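Local coordinates for o-succinylbenzoate synthase (Synechococcus elongatus, PDB 2OZT), which catalyses the metal-dependent dehydration of 2-succinyl-6-hydroxy-2,4-cyclohexadiene-1-carboxylate to 2-succinylbenzoate, a step on the way to phylloquinone, at residues 42-47 against 276-281; 137-142 against 166-171; 195-200 against 218-223. All coordinates share one frame; numbering follows the deposited sequence.

Contact 1: residues 42-47 against 276-281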
loop_
_atom_site.group_PDB
_atom_site.type_symbol
_atom_site.label_atom_id
_atom_site.label_comp_id
_atom_site.label_asym_id
_atom_site.label_seq_id
_atom_site.Cartn_x
_atom_site.Cartn_y
_atom_site.Cartn_z
ATOM N N VAL A 42 -27.353 0.897 2.565
ATOM C CA VAL A 42 -26.255 1.703 3.137
ATOM C C VAL A 42 -24.942 1.284 2.491
ATOM O O VAL A 42 -24.770 0.128 2.120
ATOM C CB VAL A 42 -26.173 1.523 4.639
ATOM C CG1 VAL A 42 -24.961 2.256 5.222
ATOM C CG2 VAL A 42 -27.388 2.120 5.309
ATOM N N GLY A 43 -24.038 2.250 2.321
ATOM C CA GLY A 43 -22.672 1.913 1.855
ATOM C C GLY A 43 -21.704 2.682 2.737
ATOM O O GLY A 43 -22.089 3.633 3.427
ATOM N N TYR A 44 -20.445 2.231 2.717
ATOM C CA TYR A 44 -19.398 2.849 3.580
ATOM C C TYR A 44 -18.095 2.991 2.828
ATOM O O TYR A 44 -17.792 2.179 1.977
ATOM C CB TYR A 44 -19.122 2.012 4.836
ATOM C CG TYR A 44 -20.290 1.841 5.779
ATOM C CD1 TYR A 44 -20.442 2.646 6.912
ATOM C CD2 TYR A 44 -21.234 0.852 5.525
ATOM C CE1 TYR A 44 -21.548 2.434 7.765
ATOM C CE2 TYR A 44 -22.293 0.642 6.358
ATOM C CZ TYR A 44 -22.446 1.422 7.455
ATOM O OH TYR A 44 -23.570 1.140 8.227
ATOM N N GLY A 45 -17.320 4.017 3.191
ATOM C CA GLY A 45 -15.998 4.218 2.568
ATOM C C GLY A 45 -15.105 4.831 3.629
ATOM O O GLY A 45 -15.539 5.280 4.698
ATOM N N GLU A 46 -13.817 4.820 3.299
ATOM C CA GLU A 46 -12.799 5.359 4.210
ATOM C C GLU A 46 -11.797 6.202 3.442
ATOM O O GLU A 46 -11.274 5.778 2.408
ATOM C CB GLU A 46 -12.103 4.202 4.910
ATOM C CG GLU A 46 -10.924 4.636 5.802
ATOM C CD GLU A 46 -10.316 3.479 6.599
ATOM O OE1 GLU A 46 -10.834 2.324 6.613
ATOM O OE2 GLU A 46 -9.218 3.745 7.216
ATOM N N ILE A 47 -11.512 7.391 3.991
ATOM C CA ILE A 47 -10.507 8.333 3.453
ATOM C C ILE A 47 -9.400 8.470 4.492
ATOM O O ILE A 47 -9.614 9.007 5.584
ATOM C CB ILE A 47 -11.132 9.729 3.261
ATOM C CG1 ILE A 47 -12.364 9.623 2.328
ATOM C CG2 ILE A 47 -10.164 10.762 2.751
ATOM C CD1 ILE A 47 -13.184 10.922 2.216
ATOM N N GLY A 276 -7.984 1.335 7.825
ATOM C CA GLY A 276 -8.832 0.515 8.682
ATOM C C GLY A 276 -9.609 -0.522 7.887
ATOM O O GLY A 276 -9.383 -0.704 6.666
ATOM N N ALA A 277 -10.519 -1.219 8.582
ATOM C CA ALA A 277 -11.233 -2.346 7.997
ATOM C C ALA A 277 -12.171 -1.962 6.849
ATOM O O ALA A 277 -12.376 -2.766 5.922
ATOM C CB ALA A 277 -12.032 -3.047 9.090
ATOM N N ILE A 278 -12.723 -0.761 6.875
ATOM C CA ILE A 278 -13.598 -0.352 5.769
ATOM C C ILE A 278 -12.781 -0.273 4.467
ATOM O O ILE A 278 -13.108 -0.894 3.476
ATOM C CB ILE A 278 -14.351 0.930 6.087
ATOM C CG1 ILE A 278 -15.371 0.602 7.184
ATOM C CG2 ILE A 278 -15.005 1.497 4.833
ATOM C CD1 ILE A 278 -16.134 1.876 7.725
ATOM N N ALA A 279 -11.649 0.437 4.518
ATOM C CA ALA A 279 -10.790 0.551 3.332
ATOM C C ALA A 279 -10.203 -0.790 2.945
ATOM O O ALA A 279 -10.159 -1.124 1.776
ATOM C CB ALA A 279 -9.628 1.529 3.654
ATOM N N ARG A 280 -9.708 -1.549 3.929
ATOM C CA ARG A 280 -9.070 -2.857 3.577
ATOM C C ARG A 280 -10.094 -3.779 2.905
ATOM O O ARG A 280 -9.756 -4.434 1.924
ATOM C CB ARG A 280 -8.466 -3.574 4.791
ATOM C CG ARG A 280 -7.280 -2.860 5.307
ATOM C CD ARG A 280 -6.281 -3.713 6.107
ATOM N NE ARG A 280 -5.534 -2.758 6.922
ATOM C CZ ARG A 280 -4.779 -3.036 7.985
ATOM N NH1 ARG A 280 -4.594 -4.307 8.387
ATOM N NH2 ARG A 280 -4.200 -2.029 8.629
ATOM N N THR A 281 -11.326 -3.817 3.425
ATOM C CA THR A 281 -12.327 -4.702 2.839
ATOM C C THR A 281 -12.682 -4.237 1.433
ATOM O O THR A 281 -12.823 -5.066 0.528
ATOM C CB THR A 281 -13.583 -4.803 3.717
ATOM O OG1 THR A 281 -13.197 -5.159 5.040
ATOM C CG2 THR A 281 -14.491 -5.940 3.198
HETATM O O HOH W 1 -12.255 0.989 8.927
#

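Contact 2: residues 137-142 against 166-171. With NA (sodium ion), chain D.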
loop_
_atom_site.group_PDB
_atom_site.type_symbol
_atom_site.label_atom_id
_atom_site.label_comp_id
_atom_site.label_asym_id
_atom_site.label_seq_id
_atom_site.Cartn_x
_atom_site.Cartn_y
_atom_site.Cartn_z
ATOM N N TRP A 137 12.362 -7.549 3.881
ATOM C CA TRP A 137 13.313 -7.218 4.945
ATOM C C TRP A 137 13.794 -5.783 4.759
ATOM O O TRP A 137 14.103 -5.365 3.636
ATOM C CB TRP A 137 14.513 -8.174 4.844
ATOM C CG TRP A 137 15.616 -7.941 5.878
ATOM C CD1 TRP A 137 15.449 -7.662 7.205
ATOM C CD2 TRP A 137 17.020 -7.990 5.638
ATOM N NE1 TRP A 137 16.689 -7.512 7.810
ATOM C CE2 TRP A 137 17.660 -7.697 6.866
ATOM C CE3 TRP A 137 17.808 -8.237 4.500
ATOM C CZ2 TRP A 137 19.067 -7.667 7.004
ATOM C CZ3 TRP A 137 19.218 -8.183 4.639
ATOM C CH2 TRP A 137 19.822 -7.901 5.889
ATOM N N LYS A 138 13.838 -5.042 5.856
ATOM C CA LYS A 138 14.290 -3.653 5.857
ATOM C C LYS A 138 15.793 -3.594 5.794
ATOM O O LYS A 138 16.481 -4.235 6.604
ATOM C CB LYS A 138 13.785 -2.976 7.142
ATOM C CG LYS A 138 13.927 -1.475 7.167
ATOM C CD LYS A 138 13.371 -0.910 8.469
ATOM C CE LYS A 138 13.235 0.596 8.387
ATOM N NZ LYS A 138 12.615 1.081 9.670
ATOM N N VAL A 139 16.282 -2.845 4.796
ATOM C CA VAL A 139 17.721 -2.592 4.628
ATOM C C VAL A 139 17.992 -1.086 4.610
ATOM O O VAL A 139 17.082 -0.243 4.659
ATOM C CB VAL A 139 18.303 -3.289 3.388
ATOM C CG1 VAL A 139 18.168 -4.792 3.498
ATOM C CG2 VAL A 139 17.549 -2.829 2.123
ATOM N N GLY A 140 19.283 -0.750 4.583
ATOM C CA GLY A 140 19.676 0.662 4.722
ATOM C C GLY A 140 19.696 1.164 6.150
ATOM O O GLY A 140 19.716 2.393 6.366
ATOM N N VAL A 141 19.697 0.235 7.112
ATOM C CA VAL A 141 19.719 0.587 8.545
ATOM C C VAL A 141 21.115 0.414 9.125
ATOM O O VAL A 141 21.577 1.292 9.862
ATOM C CB VAL A 141 18.703 -0.285 9.324
ATOM C CG1 VAL A 141 18.827 -0.077 10.849
ATOM C CG2 VAL A 141 17.271 0.003 8.855
HETATM N N MSE A 142 21.743 -0.729 8.846
HETATM C CA MSE A 142 23.129 -0.980 9.292
HETATM C C MSE A 142 24.047 -0.683 8.115
HETATM O O MSE A 142 23.582 -0.251 7.064
HETATM C CB MSE A 142 23.307 -2.430 9.738
HETATM C CG MSE A 142 22.252 -2.910 10.738
HETATM SE SE MSE A 142 22.660 -4.672 11.297
HETATM C CE MSE A 142 23.210 -5.438 9.628
ATOM N N LEU A 166 13.747 -6.620 -0.713
ATOM C CA LEU A 166 14.618 -5.819 0.151
ATOM C C LEU A 166 14.121 -4.384 0.123
ATOM O O LEU A 166 14.128 -3.771 -0.946
ATOM C CB LEU A 166 16.054 -5.860 -0.350
ATOM C CG LEU A 166 16.624 -7.265 -0.463
ATOM C CD1 LEU A 166 18.061 -7.182 -1.068
ATOM C CD2 LEU A 166 16.604 -7.978 0.870
ATOM N N ASP A 167 13.740 -3.819 1.258
ATOM C CA ASP A 167 13.168 -2.489 1.255
ATOM C C ASP A 167 14.139 -1.481 1.843
ATOM O O ASP A 167 14.353 -1.474 3.056
ATOM C CB ASP A 167 11.859 -2.508 2.052
ATOM C CG ASP A 167 11.030 -1.259 1.847
ATOM O OD1 ASP A 167 11.455 -0.299 1.132
ATOM O OD2 ASP A 167 9.889 -1.178 2.388
ATOM N N ALA A 168 14.664 -0.613 0.978
ATOM C CA ALA A 168 15.555 0.422 1.448
ATOM C C ALA A 168 14.863 1.699 1.906
ATOM O O ALA A 168 15.511 2.572 2.540
ATOM C CB ALA A 168 16.576 0.742 0.374
ATOM N N ASN A 169 13.574 1.874 1.576
ATOM C CA ASN A 169 12.836 3.074 1.976
ATOM C C ASN A 169 13.547 4.364 1.618
ATOM O O ASN A 169 13.469 5.360 2.342
ATOM C CB ASN A 169 12.478 3.046 3.465
ATOM C CG ASN A 169 11.609 1.876 3.807
ATOM O OD1 ASN A 169 12.066 0.907 4.409
ATOM N ND2 ASN A 169 10.345 1.947 3.396
ATOM N N GLY A 170 14.218 4.352 0.468
ATOM C CA GLY A 170 14.850 5.566 -0.029
ATOM C C GLY A 170 16.083 5.964 0.771
ATOM O O GLY A 170 16.501 7.131 0.702
ATOM N N SER A 171 16.673 5.040 1.533
ATOM C CA SER A 171 17.720 5.432 2.475
ATOM C C SER A 171 19.149 5.350 1.937
ATOM O O SER A 171 20.097 5.762 2.650
ATOM C CB SER A 171 17.607 4.581 3.742
ATOM O OG SER A 171 17.958 3.261 3.463
HETATM NA NA NA D . 9.785 1.402 0.289
HETATM O O HOH W 2 14.801 1.030 5.388
HETATM O O HOH W 3 21.266 3.960 4.542
#

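Contact 3: residues 195-200 against 218-223. With NA (sodium ion), chain D.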
loop_
_atom_site.group_PDB
_atom_site.type_symbol
_atom_site.label_atom_id
_atom_site.label_comp_id
_atom_site.label_asym_id
_atom_site.label_seq_id
_atom_site.Cartn_x
_atom_site.Cartn_y
_atom_site.Cartn_z
ATOM N N VAL A 195 14.505 -5.015 -5.195
ATOM C CA VAL A 195 14.902 -4.009 -4.226
ATOM C C VAL A 195 13.862 -2.879 -4.311
ATOM O O VAL A 195 13.617 -2.335 -5.381
ATOM C CB VAL A 195 16.352 -3.477 -4.482
ATOM C CG1 VAL A 195 16.654 -2.369 -3.508
ATOM C CG2 VAL A 195 17.396 -4.603 -4.394
ATOM N N GLU A 196 13.288 -2.550 -3.174
ATOM C CA GLU A 196 12.229 -1.550 -3.113
ATOM C C GLU A 196 12.776 -0.181 -2.738
ATOM O O GLU A 196 13.505 -0.065 -1.736
ATOM C CB GLU A 196 11.168 -1.978 -2.099
ATOM C CG GLU A 196 9.923 -1.112 -2.079
ATOM C CD GLU A 196 8.864 -1.736 -1.193
ATOM O OE1 GLU A 196 9.098 -2.843 -0.698
ATOM O OE2 GLU A 196 7.784 -1.137 -1.032
ATOM N N GLN A 197 12.528 0.818 -3.599
ATOM C CA GLN A 197 12.897 2.220 -3.319
ATOM C C GLN A 197 14.370 2.390 -2.873
ATOM O O GLN A 197 14.633 2.837 -1.765
ATOM C CB GLN A 197 11.890 2.881 -2.355
ATOM C CG GLN A 197 11.905 4.412 -2.457
ATOM C CD GLN A 197 11.183 4.930 -3.667
ATOM O OE1 GLN A 197 10.074 4.458 -4.002
ATOM N NE2 GLN A 197 11.772 5.902 -4.364
ATOM N N PRO A 198 15.303 2.041 -3.763
ATOM C CA PRO A 198 16.691 2.178 -3.303
ATOM C C PRO A 198 17.092 3.620 -3.050
ATOM O O PRO A 198 17.916 3.874 -2.144
ATOM C CB PRO A 198 17.500 1.562 -4.440
ATOM C CG PRO A 198 16.637 1.652 -5.653
ATOM C CD PRO A 198 15.220 1.422 -5.089
ATOM N N LEU A 199 16.496 4.557 -3.770
ATOM C CA LEU A 199 16.860 5.986 -3.639
ATOM C C LEU A 199 15.622 6.767 -3.277
ATOM O O LEU A 199 14.516 6.307 -3.576
ATOM C CB LEU A 199 17.453 6.521 -4.958
ATOM C CG LEU A 199 18.693 5.811 -5.524
ATOM C CD1 LEU A 199 19.025 6.389 -6.888
ATOM C CD2 LEU A 199 19.838 6.006 -4.547
ATOM N N PRO A 200 15.794 7.954 -2.688
ATOM C CA PRO A 200 14.619 8.781 -2.378
ATOM C C PRO A 200 13.963 9.259 -3.665
ATOM O O PRO A 200 14.576 9.311 -4.714
ATOM C CB PRO A 200 15.184 9.954 -1.561
ATOM C CG PRO A 200 16.659 9.975 -1.832
ATOM C CD PRO A 200 17.075 8.583 -2.292
ATOM N N ILE A 218 13.738 -3.579 -9.545
ATOM C CA ILE A 218 13.529 -2.498 -8.582
ATOM C C ILE A 218 12.030 -2.201 -8.511
ATOM O O ILE A 218 11.329 -2.260 -9.535
ATOM C CB ILE A 218 14.324 -1.228 -8.990
ATOM C CG1 ILE A 218 15.808 -1.587 -9.093
ATOM C CG2 ILE A 218 14.117 -0.099 -7.991
ATOM C CD1 ILE A 218 16.686 -0.381 -9.463
ATOM N N ALA A 219 11.552 -1.916 -7.308
ATOM C CA ALA A 219 10.158 -1.512 -7.109
ATOM C C ALA A 219 10.083 -0.089 -6.604
ATOM O O ALA A 219 10.828 0.320 -5.722
ATOM C CB ALA A 219 9.523 -2.424 -6.084
ATOM N N LEU A 220 9.109 0.672 -7.090
ATOM C CA LEU A 220 8.831 2.000 -6.544
ATOM C C LEU A 220 7.740 1.931 -5.502
ATOM O O LEU A 220 6.780 1.165 -5.655
ATOM C CB LEU A 220 8.322 2.926 -7.664
ATOM C CG LEU A 220 9.360 3.136 -8.770
ATOM C CD1 LEU A 220 8.675 3.890 -9.879
ATOM C CD2 LEU A 220 10.616 3.883 -8.305
ATOM N N ASP A 221 7.908 2.719 -4.442
ATOM C CA ASP A 221 6.934 2.700 -3.328
ATOM C C ASP A 221 6.680 4.148 -2.948
ATOM O O ASP A 221 5.655 4.706 -3.336
ATOM C CB ASP A 221 7.486 1.843 -2.179
ATOM C CG ASP A 221 6.558 1.757 -0.987
ATOM O OD1 ASP A 221 5.320 1.961 -1.118
ATOM O OD2 ASP A 221 7.050 1.468 0.134
ATOM N N GLU A 222 7.587 4.770 -2.203
ATOM C CA GLU A 222 7.443 6.182 -1.874
ATOM C C GLU A 222 7.279 7.029 -3.120
ATOM O O GLU A 222 6.590 8.072 -3.083
ATOM C CB GLU A 222 8.668 6.646 -1.065
ATOM C CG GLU A 222 8.719 6.139 0.403
ATOM C CD GLU A 222 9.360 4.771 0.636
ATOM O OE1 GLU A 222 9.562 4.005 -0.326
ATOM O OE2 GLU A 222 9.629 4.425 1.841
ATOM N N SER A 223 7.843 6.579 -4.243
ATOM C CA SER A 223 7.721 7.325 -5.486
ATOM C C SER A 223 6.342 7.278 -6.129
ATOM O O SER A 223 6.055 8.121 -7.014
ATOM C CB SER A 223 8.736 6.823 -6.525
ATOM O OG SER A 223 10.071 7.261 -6.233
HETATM NA NA NA D . 9.785 1.402 0.289
#

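Contact 1: residues 42-47 against 276-281
Glu46 leaves strand 42-47 with CG anti to its backbone N (chi1 175°) and stays extended beyond CG, which carries its carboxylate across to the first turn of helix 277-290, where Ile278 and Ala279 meet it. The carboxylate accepts from amides at the N terminus of this helix, whose N-cap residue is Gly276. It is also a domain interface of the enolase superfamily, since the strand belongs to the N-terminal alpha+beta (capping) domain and the helix to the barrel domain. The axes of strand 42-47 and of the helix's first turn, 277-281, cross at -103° with a closest approach of 6.8 Å, a spacing that the long glutamate spans.

Two N-H groups grip the carboxylate, one on each oxygen. Gly276 N donates to Glu46 OE2 over 2.8 Å on the syn side. Ala279 N donates to Glu46 OE1 over 2.9 Å, but from above the carboxylate plane, 37° out of it. A water links Glu46 OE1 to Ile278 N, donating to the former and accepting from the latter at 2.7 Å. OE2 has a second partner in Tyr10 OH. The buried carboxylate is therefore well satisfied, and its position at the start of a helix would be expected to stabilise its negative charge.

Apolar contacts flank this polar cluster. Tyr44 directs CB at Ile278 CG2, while its hydroxyl runs off to Glu316 on helix 312-320, whose residues Tyr315 and Leu318 also cover Ile278. Ala279 CB lies against the carboxylate, 3.3 Å from Glu46 OE1. Ile278 CG2 rests on strand backbone, 3.5 Å from Gly45 C.

Contact 2: residues 137-142 against 166-171
Trp137 O and Val139 N hold Asp167 by its backbone from both ends. Asp167 N donates to Trp137 O over 2.9 Å, nearly straight at 175°. Val139 N donates to Asp167 O, also over 2.9 Å. Parallel bridges at Trp137-Leu166 and Lys138-Asp167 identify neighbouring strands of the (beta/alpha) barrel, joined through helix 144-157.

On the face carrying Trp137 and Leu166, Leu166 CD2 meets the edge of the indole at CE3, 3.8 Å away. Val139 CG1 lies over one face of the same ring, toward its edge, while Ile150 and Leu151 of helix 144-157 pack on Trp137.

The other face, with Lys138 and Asp167, belongs to the active site. Asp167 has CG anti to its backbone N (chi1 -167°), which brings OD1 to the sodium ion at 2.5 Å. OD1 also accepts from Asn169 N over 3.1 Å, closing an Asx turn, and OD2 forms a salt bridge with Lys136. Lys138 runs extended past Asn169, its CG 4.1 Å from Asn169 OD1, and Asn169 ND2 donates to Glu222, another sodium ligand.

Further out, a type I' turn from Ala168 to Ser171 shapes the segment; Ser171 OG donates in plane to a lone pair of Ala168 O over 2.7 Å. A water bridges Gly140 O and Ser171 O, beyond the ends of the strands.

Lys136 and Lys138 fit the Lys-x-Lys pattern of the mandelate racemase/muconate lactonizing enzyme family, and Lys138 is the predicted proton donor. Strand pairing puts it on one barrel face with Asp167, so that predicted donor and metal site face a common pocket, consistent with a substrate lying between them.

Contact 3: residues 195-200 against 218-223
Gln197 OE1 is gripped by two backbone amides: Asp221 N, 2.8 Å away and nearly in line with the C=O, and Ser223 N, 3.1 Å away and 49° above the amide plane. These residues lie at the C-terminal mouth of the (beta/alpha) barrel, where parallel strands 192-196 and 218-220 run out into loops. Gln197 is bent at chi2 (77°), turning its amide into the loop that follows strand 218-220. On the amide's other end, NE2 donates in plane to Ser223 OG over 2.9 Å and also to Leu199 O, so bonds at both ends fix the group's rotation.

Two backbone bonds pair the strands: Ala219 N to Val195 O and Gln197 N to Ala219 O. In the segment so held, Asp221 OD2 and Glu222 OE1 bind the sodium ion, each at 2.7 Å, and Asp167 completes the protein ligands. Asp221 OD1 forms a salt bridge with Lys245, the predicted proton acceptor. Glu196, a magnesium ligand, does not bind this sodium; its OE2 lies 2.9 Å from Asp221 OD2, a non-bonded approach of two acids that a cation should ease. Away from the metal, Pro198 CD lies unusually close to Ile218 CG2, at 3.5 Å.

How the contacts relate
From the N terminus, strand 42-47 comes first, at the outer edge of the antiparallel sheet of the N-terminal domain. Its partner, 276-281, arrives only after almost the whole barrel has been traced, so contact 1 spans a loop of 228 residues that ties the two domains together. Contacts 2 and 3 both fall within that loop and follow one another without crossing, each closing one beta-alpha-beta unit. They join side by side because strands 163-167 and 192-196 are neighbours: Leu166 O lies 2.7 Å from Glu196 N, a probable hydrogen bond. Both reach the sodium ion, whereas contact 1 lies across the chain's centre, its nearest atoms about 14 Å from those of contact 3.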